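Local atomic coordinates of putative cell invasion protein with MAC/Perforin domain (Bacteroides thetaiotaomicron VPI-5482, PDB entry 3KK7), a protein that is of uncertain function but carries the MACPF domain of perforin-like proteins, and may act on membranes as pore-forming members of that family do. Residues 293-298 with 316-321. Numbering follows the deposited sequence.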
ATOM      1  N   TYR A 293       7.967  16.098 -26.769  1.00 23.80           N
ATOM      2  CA  TYR A 293       6.817  15.351 -26.208  1.00 23.46           C
ATOM      3  C   TYR A 293       6.828  13.881 -26.520  1.00 23.52           C
ATOM      4  O   TYR A 293       7.489  13.447 -27.442  1.00 23.69           O
ATOM      5  CB  TYR A 293       5.504  15.912 -26.725  1.00 23.29           C
ATOM      6  CG  TYR A 293       5.158  15.567 -28.185  1.00 23.26           C
ATOM      7  CD1 TYR A 293       5.716  16.279 -29.243  1.00 22.81           C
ATOM      8  CD2 TYR A 293       4.209  14.583 -28.498  1.00 23.01           C
ATOM      9  CE1 TYR A 293       5.377  16.006 -30.563  1.00 23.88           C
ATOM     10  CE2 TYR A 293       3.873  14.288 -29.849  1.00 22.91           C
ATOM     11  CZ  TYR A 293       4.455  15.010 -30.861  1.00 22.33           C
ATOM     12  OH  TYR A 293       4.164  14.756 -32.171  1.00 22.44           O
ATOM     13  N   SER A 294       6.072  13.124 -25.746  1.00 23.45           N
ATOM     14  CA  SER A 294       5.865  11.732 -26.013  1.00 23.95           C
ATOM     15  C   SER A 294       4.418  11.430 -25.688  1.00 24.39           C
ATOM     16  O   SER A 294       3.907  11.898 -24.686  1.00 24.77           O
ATOM     17  CB  SER A 294       6.812  10.882 -25.162  1.00 24.41           C
ATOM     18  OG  SER A 294       6.495   9.497 -25.217  1.00 25.22           O
ATOM     19  N   ILE A 295       3.744  10.675 -26.543  1.00 24.86           N
ATOM     20  CA  ILE A 295       2.378  10.296 -26.254  1.00 24.94           C
ATOM     21  C   ILE A 295       2.221   8.791 -26.100  1.00 24.74           C
ATOM     22  O   ILE A 295       3.110   8.011 -26.466  1.00 24.86           O
ATOM     23  CB  ILE A 295       1.412  10.807 -27.297  1.00 24.86           C
ATOM     24  CG1 ILE A 295       1.706  10.206 -28.660  1.00 24.21           C
ATOM     25  CG2 ILE A 295       1.456  12.296 -27.357  1.00 25.82           C
ATOM     26  CD1 ILE A 295       0.432  10.067 -29.459  1.00 24.45           C
ATOM     27  N   LYS A 296       1.093   8.422 -25.516  1.00 24.32           N
ATOM     28  CA  LYS A 296       0.691   7.037 -25.330  1.00 24.87           C
ATOM     29  C   LYS A 296      -0.812   7.025 -25.301  1.00 24.74           C
ATOM     30  O   LYS A 296      -1.411   7.856 -24.616  1.00 24.42           O
ATOM     31  CB  LYS A 296       1.208   6.453 -24.008  1.00 25.13           C
ATOM     32  CG  LYS A 296       0.917   4.919 -23.885  1.00 26.95           C
ATOM     33  CD  LYS A 296       1.609   4.211 -22.691  1.00 27.40           C
ATOM     34  CE  LYS A 296       0.948   4.477 -21.351  1.00 26.53           C
ATOM     35  NZ  LYS A 296       1.477   3.536 -20.317  1.00 26.26           N
ATOM     36  N   THR A 297      -1.433   6.103 -26.038  1.00 24.96           N
ATOM     37  CA  THR A 297      -2.888   5.989 -26.036  1.00 24.35           C
ATOM     38  C   THR A 297      -3.257   4.792 -25.188  1.00 24.90           C
ATOM     39  O   THR A 297      -2.508   3.818 -25.112  1.00 24.34           O
ATOM     40  CB  THR A 297      -3.480   5.866 -27.442  1.00 24.45           C
ATOM     41  OG1 THR A 297      -2.822   4.823 -28.161  1.00 24.10           O
ATOM     42  CG2 THR A 297      -3.326   7.161 -28.201  1.00 23.05           C
ATOM     43  N   LEU A 298      -4.391   4.911 -24.506  1.00 25.74           N
ATOM     44  CA  LEU A 298      -4.921   3.862 -23.653  1.00 26.29           C
ATOM     45  C   LEU A 298      -6.223   3.420 -24.283  1.00 27.11           C
ATOM     46  O   LEU A 298      -7.153   4.228 -24.392  1.00 27.89           O
ATOM     47  CB  LEU A 298      -5.208   4.376 -22.254  1.00 25.54           C
ATOM     48  CG  LEU A 298      -4.034   4.907 -21.449  1.00 25.95           C
ATOM     49  CD1 LEU A 298      -4.509   5.224 -20.045  1.00 25.31           C
ATOM     50  CD2 LEU A 298      -2.919   3.926 -21.393  1.00 25.10           C
ATOM     51  N   TYR A 316       7.405  17.322 -35.445  1.00 27.88           N
ATOM     52  CA  TYR A 316       6.658  16.121 -35.739  1.00 28.71           C
ATOM     53  C   TYR A 316       5.281  16.117 -35.115  1.00 29.34           C
ATOM     54  O   TYR A 316       5.121  16.293 -33.905  1.00 29.86           O
ATOM     55  CB  TYR A 316       7.463  14.897 -35.330  1.00 28.89           C
ATOM     56  CG  TYR A 316       6.842  13.602 -35.784  1.00 30.63           C
ATOM     57  CD1 TYR A 316       6.767  13.281 -37.159  1.00 32.93           C
ATOM     58  CD2 TYR A 316       6.322  12.695 -34.861  1.00 30.21           C
ATOM     59  CE1 TYR A 316       6.195  12.083 -37.593  1.00 33.21           C
ATOM     60  CE2 TYR A 316       5.731  11.510 -35.279  1.00 32.35           C
ATOM     61  CZ  TYR A 316       5.673  11.207 -36.648  1.00 33.88           C
ATOM     62  OH  TYR A 316       5.089  10.035 -37.061  1.00 35.47           O
ATOM     63  N   SER A 317       4.286  15.906 -35.971  1.00 29.90           N
ATOM     64  CA  SER A 317       2.888  15.861 -35.582  1.00 30.06           C
ATOM     65  C   SER A 317       2.336  14.488 -35.837  1.00 29.68           C
ATOM     66  O   SER A 317       2.686  13.855 -36.830  1.00 28.99           O
ATOM     67  CB  SER A 317       2.080  16.862 -36.402  1.00 30.08           C
ATOM     68  OG  SER A 317       2.494  18.171 -36.064  1.00 32.98           O
ATOM     69  N   ILE A 318       1.451  14.061 -34.943  1.00 29.61           N
ATOM     70  CA  ILE A 318       0.803  12.781 -35.022  1.00 29.88           C
ATOM     71  C   ILE A 318      -0.696  12.976 -35.122  1.00 30.19           C
ATOM     72  O   ILE A 318      -1.271  13.692 -34.307  1.00 30.86           O
ATOM     73  CB  ILE A 318       1.047  11.978 -33.768  1.00 29.87           C
ATOM     74  CG1 ILE A 318       2.546  11.942 -33.434  1.00 30.75           C
ATOM     75  CG2 ILE A 318       0.457  10.577 -33.941  1.00 30.00           C
ATOM     76  CD1 ILE A 318       2.864  11.222 -32.094  1.00 30.85           C
ATOM     77  N   ASP A 319      -1.313  12.318 -36.104  1.00 30.38           N
ATOM     78  CA  ASP A 319      -2.760  12.318 -36.306  1.00 30.36           C
ATOM     79  C   ASP A 319      -3.356  11.187 -35.472  1.00 29.77           C
ATOM     80  O   ASP A 319      -3.069  10.021 -35.739  1.00 29.88           O
ATOM     81  CB  ASP A 319      -3.069  12.093 -37.803  1.00 30.86           C
ATOM     82  CG  ASP A 319      -4.567  12.125 -38.137  1.00 32.33           C
ATOM     83  OD1 ASP A 319      -5.350  12.852 -37.474  1.00 33.95           O
ATOM     84  OD2 ASP A 319      -4.952  11.427 -39.101  1.00 34.27           O
ATOM     85  N   LEU A 320      -4.162  11.520 -34.461  1.00 28.52           N
ATOM     86  CA  LEU A 320      -4.844  10.492 -33.692  1.00 28.27           C
ATOM     87  C   LEU A 320      -6.291  10.272 -34.180  1.00 28.19           C
ATOM     88  O   LEU A 320      -7.086   9.606 -33.499  1.00 28.53           O
ATOM     89  CB  LEU A 320      -4.807  10.811 -32.194  1.00 28.08           C
ATOM     90  CG  LEU A 320      -3.397  10.815 -31.585  1.00 28.15           C
ATOM     91  CD1 LEU A 320      -3.402  11.439 -30.187  1.00 25.95           C
ATOM     92  CD2 LEU A 320      -2.811   9.421 -31.585  1.00 27.13           C
ATOM     93  N   THR A 321      -6.636  10.788 -35.361  1.00 27.52           N
ATOM     94  CA  THR A 321      -8.017  10.705 -35.803  1.00 26.89           C
ATOM     95  C   THR A 321      -8.505   9.253 -35.895  1.00 27.05           C
ATOM     96  O   THR A 321      -9.528   8.943 -35.321  1.00 26.62           O
ATOM     97  CB  THR A 321      -8.282  11.520 -37.085  1.00 27.00           C
ATOM     98  OG1 THR A 321      -7.954  12.891 -36.826  1.00 25.59           O
ATOM     99  CG2 THR A 321      -9.753  11.428 -37.501  1.00 23.63           C
TER
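Residues 293-298 and 316-321 run the same way, 20° apart, with CA atoms 9.1 Å (Thr297, Leu320) to 9.6 Å (Tyr293, Tyr316) from each other; no backbone-to-backbone hydrogen bond joins them, and side chains reach across, one of them to a main-chain carbonyl. Tyr293 spans the gap at one end. Its CG sits in the crowded position between backbone N and carbonyl carbon (chi1 74°), so that the ring stretches across and Tyr293 OH donates to Tyr316 O at 2.5 Å. The acceptor lies at the ring edge, near the ring plane, whereas the hydroxyl stands above the carbonyl plane, 43° out of it. Just beside the bond, Ile318 crosses the tyrosine obliquely, its CD1 3.9 Å from Tyr293 CE2. Both segments belong to the MACPF domain: 293-298 is the end of a strand in its curled antiparallel sheet, and 318-319 is an edge strand of a small three-stranded sheet laid over it, whose Ile274 also touches Tyr293, Ile295 and Ile318. A phenylalanine in place of Tyr293, lacking the hydroxyl, would take away the donor to Tyr316 O and would probably loosen the hold on residues 316-321. Further along, Ile295 also places CG1 in the crowded position and meets Ile318 tip to tip, Ile295 CG1 lying 3.8 Å from Ile318 CD1. Ile295 CD1 extends to Leu320 CD2 at 3.9 Å. Leu320 has CG anti to its carbonyl carbon, which lets Leu320 CD2 touch both Ile295 CD1 and, at 4.1 Å, Thr297 CG2. That threonine turns OG1 to the backbone N of Tyr304, leaving the methyl for the apolar contact. Leu320 is also the N-cap residue of helix 321-326, where Thr321 OG1 donates to the syn lone pair of Asp319 OD1.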